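Local coordinates for protein CofB (Escherichia coli, PDB 5AX6) that serves as a minor pilin of the type IVb pilus CFA/III of enterotoxigenic E. coli, forms a homotrimer and probably takes part in pilus assembly, at residues S376-R380 with Y472-K476; I408-D414 with G434-L439; R84-K90 with E102-I108. All coordinates share one frame; numbering follows the deposited sequence.

Contact 1 (S376-R380 with Y472-K476); sequences SEKGR and YLNPK
E377 opens the contact with its carboxylate, which lies against the methyl groups of L473: OE1 comes within 3.7 Å of CD1. The acid's charge is spent elsewhere, since OE2 bonds to Y370 OH and makes a salt bridge to R430 of the second subunit, whose side chain also packs on L473. K378 then contributes its backbone. Its carbonyl O takes the ND2-H of N474 at 2.9 Å in an almost straight bond (177°), lying in the amide plane of N474 but approached from above the carbonyl's own plane. N474 CG stands anti to the carbonyl carbon (chi1 -57°), which carries the amide to the K378 carbonyl, while its OD1 is held by the backbone N of A457, so both ends of the amide are used and its flip is settled. G379 follows, its positive phi fitting the third position of a type II beta turn from E377 to R380; its O rests 3.4 Å from N474 CB. R380 finishes the turn and folds back on it: NH1 gives a 2.8 Å bond to E377 O, lying in the guanidinium plane, and NE pairs with E382. This turn leads into strand 381-384 and meets the chain just where strand 468-473 ends, with T456 of strand 452-463 touching both E377 and N474 and helix 359-362 flanking K378 and P475.

Contact 2 (I408-D414 with G434-L439); sequences IVADTKD and GQLGYL
The flat amide of Q435 meets T412 through its nitrogen: NE2 gives a hydrogen bond to OG1 at 2.7 Å, with the hydroxyl close to the amide plane, and K413 O stands 2.6 Å from the same nitrogen. T412 OG1 donates a short hydrogen bond to Q435 O at 2.5 Å, arriving from above the carbonyl plane. With OG1 between backbone N and carbonyl carbon (chi1 57°), the hydroxyl faces both ends of Q435, whose chain reaches across T412 at about a right angle. The carboxylate of D411 works beside them. Its OD1 accepts Q435 N at 3.3 Å, met nearly end-on to the C-O bond, while OD2 is bonded to A421 N. Between the backbones there is a single beta bridge, D411 with L436; its firm bond is G437 N to A410 O at 2.7 Å, and T412 N to Q435 O is a weak one. A410 is also the centre of an inverse gamma turn, which bends the chain as it leaves strand 398-409, and segment 434-439 runs on from the bridge into strand 438-448. The two segments thus meet where the two sheets of the C-terminal domain come together. On the strand 398-409 side of the bridge the contacts turn apolar: V409 CB lies 3.9 Å from L436 CD2, and I408 CD1 sits 4.0 Å from L439 CD2, with A410 CB near the other methyl of L439. I408 and V409 pair antiparallel with a strand of the third subunit, and Y438 makes edge-to-face ring contacts with Y438 of both other subunits.

Contact 3 (R84-K90 with E102-I108); sequences RIFFTRK and EFSKDYI
R89 turns at its third torsion (chi3 -59°), and E102 bends at its second, which brings guanidinium and carboxylate together in a network with D106. R89 NH1 reaches the syn lone pair of E102 OE2 at 2.8 Å, and NE reaches D106 OD1, also at 2.8 Å, with the acid met on its syn side. Both oxygens lie near the guanidinium plane, but the carboxylates are turned steeply out of it, by 86° for E102 and 61° for D106. The shared arginine probably helps keep both carboxylates ionised. A water joins R89 NH2 to D106 OD2, and a second water accepts from R89 N and lies within donating distance of D106 OD1 and I108 O. E102 OE1 is taken by Y91 N.

Beyond the charges, F103 slides its ring beside the 86-88 backbone. F86 O lies at the ring's edge, while T88 O comes 3.5 Å from CE2. I108 lays CD1 over the centre of one face of the R84 guanidinium, 3.6 Å above the plane; R84 itself pairs with E17 of helix 4-25. I108 CG1 also packs 3.6 Å from T88 CG2, and T88 OG1 bonds to R84 O, which takes F87 N from the other face. I108 and F87 both pack on I21, and F103 reaches F24 and I30. The contact joins two irregular loop segments and packs them on the N-terminal helix and strand 29-34 of the pilin domain, in the disulfide-bonded (C92-C110) connection between strands 75-76 and 121-130, probably part of the alpha-beta-loop region of type IV pilins.

From the N terminus, contact 3 comes first: residues 84-90 and 102-108 close a short loop of the pilin domain, between strands 75-76 and 121-130. The chain then runs through the beta-repeat region to the distant C-terminal domain, where contact 1 joins the loop before strand 381-384 to the end of strand 468-473. Within that span contact 2 opens and shuts around a loop with neither helix nor strand, joining strand 398-409 of one C-terminal sheet to strand 438-448 of the other. Contacts 1 and 2 have centres 16 Å apart and touch: Y472 OH lies 2.8 Å from D411 O, a probable hydrogen bond. Contact 3 is about 86 Å from contact 1, centre to centre.

Contact 1 (S376-R380 with Y472-K476)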
loop_
_atom_site.group_PDB
_atom_site.type_symbol
_atom_site.label_atom_id
_atom_site.label_comp_id
_atom_site.label_asym_id
_atom_site.label_seq_id
_atom_site.Cartn_x
_atom_site.Cartn_y
_atom_site.Cartn_z
ATOM N N SER A 376 18.761 41.149 -25.021
ATOM C CA SER A 376 20.121 41.661 -24.906
ATOM C C SER A 376 20.257 42.932 -24.084
ATOM O O SER A 376 21.372 43.390 -23.838
ATOM C CB SER A 376 20.698 41.923 -26.305
ATOM O OG SER A 376 21.508 40.851 -26.727
ATOM N N GLU A 377 19.134 43.509 -23.672
ATOM C CA GLU A 377 19.167 44.781 -22.948
ATOM C C GLU A 377 19.875 44.684 -21.608
ATOM O O GLU A 377 19.683 43.733 -20.855
ATOM C CB GLU A 377 17.753 45.309 -22.720
ATOM C CG GLU A 377 17.210 46.139 -23.885
ATOM C CD GLU A 377 15.726 46.416 -23.749
ATOM O OE1 GLU A 377 15.057 45.701 -22.971
ATOM O OE2 GLU A 377 15.227 47.345 -24.418
ATOM N N LYS A 378 20.693 45.684 -21.320
ATOM C CA LYS A 378 21.355 45.772 -20.030
ATOM C C LYS A 378 20.325 45.897 -18.917
ATOM O O LYS A 378 19.317 46.598 -19.063
ATOM C CB LYS A 378 22.317 46.959 -19.987
ATOM C CG LYS A 378 23.530 46.806 -20.898
ATOM C CD LYS A 378 24.715 47.629 -20.403
ATOM C CE LYS A 378 25.469 46.903 -19.299
ATOM N NZ LYS A 378 26.033 45.615 -19.790
ATOM N N GLY A 379 20.587 45.207 -17.812
ATOM C CA GLY A 379 19.784 45.338 -16.607
ATOM C C GLY A 379 18.577 44.423 -16.578
ATOM O O GLY A 379 17.825 44.412 -15.601
ATOM N N ARG A 380 18.375 43.666 -17.646
ATOM C CA ARG A 380 17.232 42.770 -17.719
ATOM C C ARG A 380 17.339 41.684 -16.653
ATOM O O ARG A 380 18.428 41.383 -16.145
ATOM C CB ARG A 380 17.125 42.130 -19.095
ATOM C CG ARG A 380 18.214 41.106 -19.382
ATOM C CD ARG A 380 18.198 40.688 -20.842
ATOM N NE ARG A 380 19.244 39.708 -21.118
ATOM C CZ ARG A 380 20.517 40.020 -21.342
ATOM N NH1 ARG A 380 20.901 41.291 -21.340
ATOM N NH2 ARG A 380 21.404 39.060 -21.577
ATOM N N TYR A 472 13.080 55.399 -18.158
ATOM C CA TYR A 472 14.166 54.570 -17.657
ATOM C C TYR A 472 14.009 53.127 -18.139
ATOM O O TYR A 472 12.879 52.619 -18.242
ATOM C CB TYR A 472 14.208 54.586 -16.123
ATOM C CG TYR A 472 14.430 55.932 -15.465
ATOM C CD1 TYR A 472 15.407 56.817 -15.920
ATOM C CD2 TYR A 472 13.674 56.304 -14.356
ATOM C CE1 TYR A 472 15.604 58.051 -15.290
ATOM C CE2 TYR A 472 13.857 57.517 -13.730
ATOM C CZ TYR A 472 14.825 58.388 -14.194
ATOM O OH TYR A 472 15.000 59.585 -13.546
ATOM N N LEU A 473 15.140 52.472 -18.413
ATOM C CA LEU A 473 15.176 51.064 -18.792
ATOM C C LEU A 473 15.699 50.176 -17.665
ATOM O O LEU A 473 16.776 50.423 -17.132
ATOM C CB LEU A 473 16.056 50.868 -20.030
ATOM C CG LEU A 473 16.282 49.417 -20.458
ATOM C CD1 LEU A 473 14.985 48.814 -20.993
ATOM C CD2 LEU A 473 17.396 49.314 -21.501
ATOM N N ASN A 474 14.946 49.135 -17.315
ATOM C CA ASN A 474 15.384 48.140 -16.332
ATOM C C ASN A 474 16.109 48.705 -15.111
ATOM O O ASN A 474 17.259 48.346 -14.849
ATOM C CB ASN A 474 16.298 47.116 -17.003
ATOM C CG ASN A 474 15.636 46.424 -18.176
ATOM O OD1 ASN A 474 14.417 46.243 -18.203
ATOM N ND2 ASN A 474 16.441 46.038 -19.165
ATOM N N PRO A 475 15.443 49.583 -14.357
ATOM C CA PRO A 475 16.076 50.319 -13.256
ATOM C C PRO A 475 16.185 49.547 -11.929
ATOM O O PRO A 475 15.285 48.783 -11.578
ATOM C CB PRO A 475 15.163 51.533 -13.081
ATOM C CG PRO A 475 13.842 51.105 -13.589
ATOM C CD PRO A 475 14.045 49.992 -14.578
ATOM N N LYS A 476 17.280 49.767 -11.204
ATOM C CA LYS A 476 17.492 49.123 -9.905
ATOM C C LYS A 476 16.491 49.600 -8.862
ATOM O O LYS A 476 16.388 49.008 -7.779
ATOM C CB LYS A 476 18.910 49.388 -9.390
ATOM C CG LYS A 476 19.199 50.880 -9.222
ATOM C CD LYS A 476 20.512 51.125 -8.507
ATOM C CE LYS A 476 20.757 52.627 -8.350
ATOM N NZ LYS A 476 22.121 52.932 -7.848
#

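Contact 2 (I408-D414 with G434-L439)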
loop_
_atom_site.group_PDB
_atom_site.type_symbol
_atom_site.label_atom_id
_atom_site.label_comp_id
_atom_site.label_asym_id
_atom_site.label_seq_id
_atom_site.Cartn_x
_atom_site.Cartn_y
_atom_site.Cartn_z
ATOM N N ILE A 408 8.748 50.482 -6.068
ATOM C CA ILE A 408 8.934 51.319 -7.244
ATOM C C ILE A 408 8.981 52.777 -6.826
ATOM O O ILE A 408 8.072 53.260 -6.159
ATOM C CB ILE A 408 7.800 51.106 -8.295
ATOM C CG1 ILE A 408 8.012 52.006 -9.516
ATOM C CG2 ILE A 408 6.417 51.362 -7.683
ATOM C CD1 ILE A 408 6.946 51.814 -10.615
ATOM N N VAL A 409 10.060 53.473 -7.181
ATOM C CA VAL A 409 10.126 54.909 -6.919
ATOM C C VAL A 409 10.652 55.670 -8.132
ATOM O O VAL A 409 11.432 55.145 -8.942
ATOM C CB VAL A 409 11.008 55.251 -5.678
ATOM C CG1 VAL A 409 10.367 54.714 -4.397
ATOM C CG2 VAL A 409 12.426 54.710 -5.857
ATOM N N ALA A 410 10.183 56.906 -8.258
ATOM C CA ALA A 410 10.570 57.783 -9.349
ATOM C C ALA A 410 11.894 58.473 -9.030
ATOM O O ALA A 410 11.937 59.682 -8.805
ATOM C CB ALA A 410 9.476 58.807 -9.608
ATOM N N ASP A 411 12.969 57.696 -8.987
ATOM C CA ASP A 411 14.271 58.253 -8.647
ATOM C C ASP A 411 14.753 59.223 -9.740
ATOM O O ASP A 411 14.394 59.085 -10.905
ATOM C CB ASP A 411 15.287 57.132 -8.431
ATOM C CG ASP A 411 16.481 57.570 -7.582
ATOM O OD1 ASP A 411 16.416 58.649 -6.952
ATOM O OD2 ASP A 411 17.477 56.818 -7.533
ATOM N N THR A 412 15.556 60.205 -9.347
ATOM C CA THR A 412 16.157 61.140 -10.299
ATOM C C THR A 412 17.621 61.353 -9.923
ATOM O O THR A 412 18.044 60.941 -8.849
ATOM C CB THR A 412 15.418 62.486 -10.318
ATOM O OG1 THR A 412 15.412 63.047 -8.998
ATOM C CG2 THR A 412 13.979 62.295 -10.801
ATOM N N LYS A 413 18.394 61.981 -10.806
ATOM C CA LYS A 413 19.813 62.210 -10.540
ATOM C C LYS A 413 20.016 63.080 -9.302
ATOM O O LYS A 413 19.277 64.041 -9.085
ATOM C CB LYS A 413 20.489 62.870 -11.743
ATOM C CG LYS A 413 20.578 61.998 -12.979
ATOM C CD LYS A 413 21.105 62.804 -14.161
ATOM C CE LYS A 413 21.410 61.913 -15.361
ATOM N NZ LYS A 413 22.615 62.393 -16.108
ATOM N N ASP A 414 21.008 62.740 -8.485
ATOM C CA ASP A 414 21.346 63.591 -7.352
ATOM C C ASP A 414 22.408 64.605 -7.777
ATOM O O ASP A 414 22.744 64.693 -8.960
ATOM C CB ASP A 414 21.823 62.761 -6.157
ATOM C CG ASP A 414 23.183 62.102 -6.383
ATOM O OD1 ASP A 414 23.733 62.165 -7.505
ATOM O OD2 ASP A 414 23.699 61.497 -5.420
ATOM N N GLY A 434 16.509 58.281 -1.909
ATOM C CA GLY A 434 16.510 58.797 -3.270
ATOM C C GLY A 434 15.981 60.221 -3.365
ATOM O O GLY A 434 15.441 60.763 -2.396
ATOM N N GLN A 435 16.152 60.830 -4.537
ATOM C CA GLN A 435 15.581 62.146 -4.826
ATOM C C GLN A 435 14.418 61.953 -5.783
ATOM O O GLN A 435 14.630 61.731 -6.976
ATOM C CB GLN A 435 16.632 63.082 -5.432
ATOM C CG GLN A 435 16.128 64.490 -5.732
ATOM C CD GLN A 435 17.048 65.255 -6.683
ATOM O OE1 GLN A 435 17.720 66.206 -6.285
ATOM N NE2 GLN A 435 17.073 64.841 -7.946
ATOM N N LEU A 436 13.188 62.032 -5.280
ATOM C CA LEU A 436 12.063 61.508 -6.052
ATOM C C LEU A 436 11.341 62.549 -6.906
ATOM O O LEU A 436 11.081 63.669 -6.469
ATOM C CB LEU A 436 11.062 60.816 -5.116
ATOM C CG LEU A 436 11.602 59.614 -4.322
ATOM C CD1 LEU A 436 10.466 58.745 -3.787
ATOM C CD2 LEU A 436 12.596 58.766 -5.129
ATOM N N GLY A 437 11.031 62.163 -8.139
ATOM C CA GLY A 437 10.191 62.972 -9.007
ATOM C C GLY A 437 8.768 62.446 -8.972
ATOM O O GLY A 437 8.355 61.846 -7.971
ATOM N N TYR A 438 8.013 62.668 -10.046
ATOM C CA TYR A 438 6.647 62.153 -10.131
ATOM C C TYR A 438 6.641 60.895 -10.983
ATOM O O TYR A 438 7.236 60.857 -12.052
ATOM C CB TYR A 438 5.683 63.171 -10.734
ATOM C CG TYR A 438 5.767 64.549 -10.133
ATOM C CD1 TYR A 438 6.204 64.738 -8.829
ATOM C CD2 TYR A 438 5.408 65.667 -10.873
ATOM C CE1 TYR A 438 6.286 66.013 -8.276
ATOM C CE2 TYR A 438 5.494 66.942 -10.335
ATOM C CZ TYR A 438 5.931 67.107 -9.038
ATOM O OH TYR A 438 6.010 68.371 -8.507
ATOM N N LEU A 439 5.966 59.863 -10.503
ATOM C CA LEU A 439 5.894 58.608 -11.235
ATOM C C LEU A 439 4.854 58.672 -12.359
ATOM O O LEU A 439 3.728 59.121 -12.139
ATOM C CB LEU A 439 5.551 57.486 -10.252
ATOM C CG LEU A 439 5.674 56.032 -10.654
ATOM C CD1 LEU A 439 7.110 55.743 -11.081
ATOM C CD2 LEU A 439 5.255 55.188 -9.449
#

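Contact 3 (R84-K90 with E102-I108)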
loop_
_atom_site.group_PDB
_atom_site.type_symbol
_atom_site.label_atom_id
_atom_site.label_comp_id
_atom_site.label_asym_id
_atom_site.label_seq_id
_atom_site.Cartn_x
_atom_site.Cartn_y
_atom_site.Cartn_z
ATOM N N ARG A 84 -30.666 -30.446 1.829
ATOM C CA ARG A 84 -30.227 -29.078 1.569
ATOM C C ARG A 84 -30.351 -28.177 2.795
ATOM O O ARG A 84 -29.555 -27.246 2.968
ATOM C CB ARG A 84 -31.000 -28.460 0.391
ATOM C CG ARG A 84 -30.288 -27.228 -0.166
ATOM C CD ARG A 84 -31.020 -26.562 -1.342
ATOM N NE ARG A 84 -30.198 -25.495 -1.921
ATOM C CZ ARG A 84 -29.306 -25.683 -2.884
ATOM N NH1 ARG A 84 -29.133 -26.896 -3.397
ATOM N NH2 ARG A 84 -28.592 -24.661 -3.337
ATOM N N ILE A 85 -31.324 -28.444 3.659
ATOM C CA ILE A 85 -31.529 -27.566 4.810
ATOM C C ILE A 85 -30.336 -27.550 5.759
ATOM O O ILE A 85 -30.092 -26.552 6.427
ATOM C CB ILE A 85 -32.802 -27.943 5.605
ATOM C CG1 ILE A 85 -32.587 -29.207 6.429
ATOM C CG2 ILE A 85 -34.007 -28.084 4.656
ATOM C CD1 ILE A 85 -33.702 -29.477 7.420
ATOM N N PHE A 86 -29.562 -28.629 5.793
ATOM C CA PHE A 86 -28.418 -28.673 6.708
ATOM C C PHE A 86 -27.183 -27.937 6.181
ATOM O O PHE A 86 -26.236 -27.689 6.929
ATOM C CB PHE A 86 -28.086 -30.138 7.018
ATOM C CG PHE A 86 -29.247 -30.871 7.618
ATOM C CD1 PHE A 86 -29.540 -30.724 8.963
ATOM C CD2 PHE A 86 -30.093 -31.648 6.827
ATOM C CE1 PHE A 86 -30.628 -31.372 9.526
ATOM C CE2 PHE A 86 -31.186 -32.301 7.397
ATOM C CZ PHE A 86 -31.450 -32.154 8.739
ATOM N N PHE A 87 -27.199 -27.585 4.902
ATOM C CA PHE A 87 -26.084 -26.866 4.295
ATOM C C PHE A 87 -26.479 -25.461 3.871
ATOM O O PHE A 87 -25.747 -24.795 3.133
ATOM C CB PHE A 87 -25.552 -27.643 3.101
ATOM C CG PHE A 87 -24.994 -28.970 3.486
ATOM C CD1 PHE A 87 -23.692 -29.067 3.956
ATOM C CD2 PHE A 87 -25.783 -30.110 3.427
ATOM C CE1 PHE A 87 -23.171 -30.289 4.345
ATOM C CE2 PHE A 87 -25.277 -31.340 3.809
ATOM C CZ PHE A 87 -23.962 -31.433 4.275
ATOM N N THR A 88 -27.638 -25.015 4.342
ATOM C CA THR A 88 -28.082 -23.649 4.067
ATOM C C THR A 88 -28.517 -22.969 5.364
ATOM O O THR A 88 -28.737 -23.631 6.363
ATOM C CB THR A 88 -29.231 -23.617 3.034
ATOM O OG1 THR A 88 -30.271 -24.516 3.438
ATOM C CG2 THR A 88 -28.705 -24.032 1.662
ATOM N N ARG A 89 -28.616 -21.646 5.352
ATOM C CA ARG A 89 -28.922 -20.918 6.585
ATOM C C ARG A 89 -30.250 -21.328 7.203
ATOM O O ARG A 89 -31.235 -21.548 6.498
ATOM C CB ARG A 89 -28.940 -19.414 6.330
ATOM C CG ARG A 89 -27.594 -18.819 5.939
ATOM C CD ARG A 89 -27.710 -17.304 5.736
ATOM N NE ARG A 89 -28.684 -16.962 4.694
ATOM C CZ ARG A 89 -29.888 -16.436 4.923
ATOM N NH1 ARG A 89 -30.286 -16.185 6.164
ATOM N NH2 ARG A 89 -30.702 -16.164 3.905
ATOM N N LYS A 90 -30.273 -21.405 8.526
ATOM C CA LYS A 90 -31.514 -21.632 9.257
ATOM C C LYS A 90 -32.591 -20.614 8.849
ATOM O O LYS A 90 -33.754 -20.969 8.677
ATOM C CB LYS A 90 -31.263 -21.555 10.755
ATOM C CG LYS A 90 -32.510 -21.668 11.632
ATOM C CD LYS A 90 -32.139 -21.627 13.107
ATOM C CE LYS A 90 -33.340 -21.899 14.014
ATOM N NZ LYS A 90 -33.819 -23.314 13.918
ATOM N N GLU A 102 -27.265 -20.677 11.631
ATOM C CA GLU A 102 -27.339 -19.487 10.820
ATOM C C GLU A 102 -25.945 -19.121 10.344
ATOM O O GLU A 102 -25.278 -18.297 10.970
ATOM C CB GLU A 102 -27.958 -18.323 11.605
ATOM C CG GLU A 102 -28.099 -17.041 10.788
ATOM C CD GLU A 102 -29.023 -17.195 9.581
ATOM O OE1 GLU A 102 -29.696 -18.239 9.469
ATOM O OE2 GLU A 102 -29.082 -16.271 8.743
ATOM N N PHE A 103 -25.494 -19.742 9.254
ATOM C CA PHE A 103 -24.210 -19.378 8.656
ATOM C C PHE A 103 -24.161 -17.886 8.329
ATOM O O PHE A 103 -25.158 -17.306 7.906
ATOM C CB PHE A 103 -23.954 -20.222 7.407
ATOM C CG PHE A 103 -24.145 -21.696 7.640
ATOM C CD1 PHE A 103 -23.342 -22.370 8.544
ATOM C CD2 PHE A 103 -25.138 -22.400 6.976
ATOM C CE1 PHE A 103 -23.513 -23.723 8.776
ATOM C CE2 PHE A 103 -25.312 -23.756 7.202
ATOM C CZ PHE A 103 -24.514 -24.413 8.102
ATOM N N SER A 104 -23.008 -17.253 8.536
ATOM C CA SER A 104 -22.906 -15.804 8.317
ATOM C C SER A 104 -22.938 -15.463 6.842
ATOM O O SER A 104 -23.253 -14.337 6.477
ATOM C CB SER A 104 -21.632 -15.228 8.949
ATOM O OG SER A 104 -20.476 -15.790 8.358
ATOM N N LYS A 105 -22.616 -16.445 6.006
ATOM C CA LYS A 105 -22.624 -16.300 4.557
ATOM C C LYS A 105 -23.327 -17.502 3.946
ATOM O O LYS A 105 -23.384 -18.548 4.575
ATOM C CB LYS A 105 -21.192 -16.222 4.036
ATOM C CG LYS A 105 -20.424 -17.533 4.311
ATOM C CD LYS A 105 -18.972 -17.488 3.839
ATOM C CE LYS A 105 -18.156 -18.660 4.408
ATOM N NZ LYS A 105 -16.689 -18.427 4.220
ATOM N N ASP A 106 -23.835 -17.386 2.724
ATOM C CA ASP A 106 -24.389 -18.558 2.040
ATOM C C ASP A 106 -23.309 -19.332 1.294
ATOM O O ASP A 106 -22.660 -18.799 0.400
ATOM C CB ASP A 106 -25.484 -18.147 1.056
ATOM C CG ASP A 106 -26.651 -17.471 1.740
ATOM O OD1 ASP A 106 -27.298 -18.125 2.583
ATOM O OD2 ASP A 106 -26.913 -16.292 1.438
ATOM N N TYR A 107 -23.117 -20.595 1.647
ATOM C CA TYR A 107 -22.212 -21.436 0.867
ATOM C C TYR A 107 -22.861 -21.783 -0.457
ATOM O O TYR A 107 -22.235 -21.717 -1.516
ATOM C CB TYR A 107 -21.859 -22.699 1.646
ATOM C CG TYR A 107 -21.090 -22.392 2.900
ATOM C CD1 TYR A 107 -19.695 -22.268 2.880
ATOM C CD2 TYR A 107 -21.749 -22.209 4.103
ATOM C CE1 TYR A 107 -18.985 -21.977 4.041
ATOM C CE2 TYR A 107 -21.053 -21.913 5.266
ATOM C CZ TYR A 107 -19.677 -21.796 5.229
ATOM O OH TYR A 107 -19.010 -21.506 6.393
ATOM N N ILE A 108 -24.130 -22.171 -0.377
ATOM C CA ILE A 108 -24.959 -22.377 -1.552
ATOM C C ILE A 108 -26.272 -21.634 -1.314
ATOM O O ILE A 108 -26.626 -21.355 -0.172
ATOM C CB ILE A 108 -25.233 -23.869 -1.819
ATOM C CG1 ILE A 108 -25.975 -24.491 -0.633
ATOM C CG2 ILE A 108 -23.914 -24.616 -2.080
ATOM C CD1 ILE A 108 -26.297 -25.990 -0.805
HETATM O O HOH W 1 -25.172 -22.168 2.489
HETATM O O HOH W 2 -27.588 -20.678 2.489
HETATM O O HOH W 3 -29.645 -15.906 1.261
#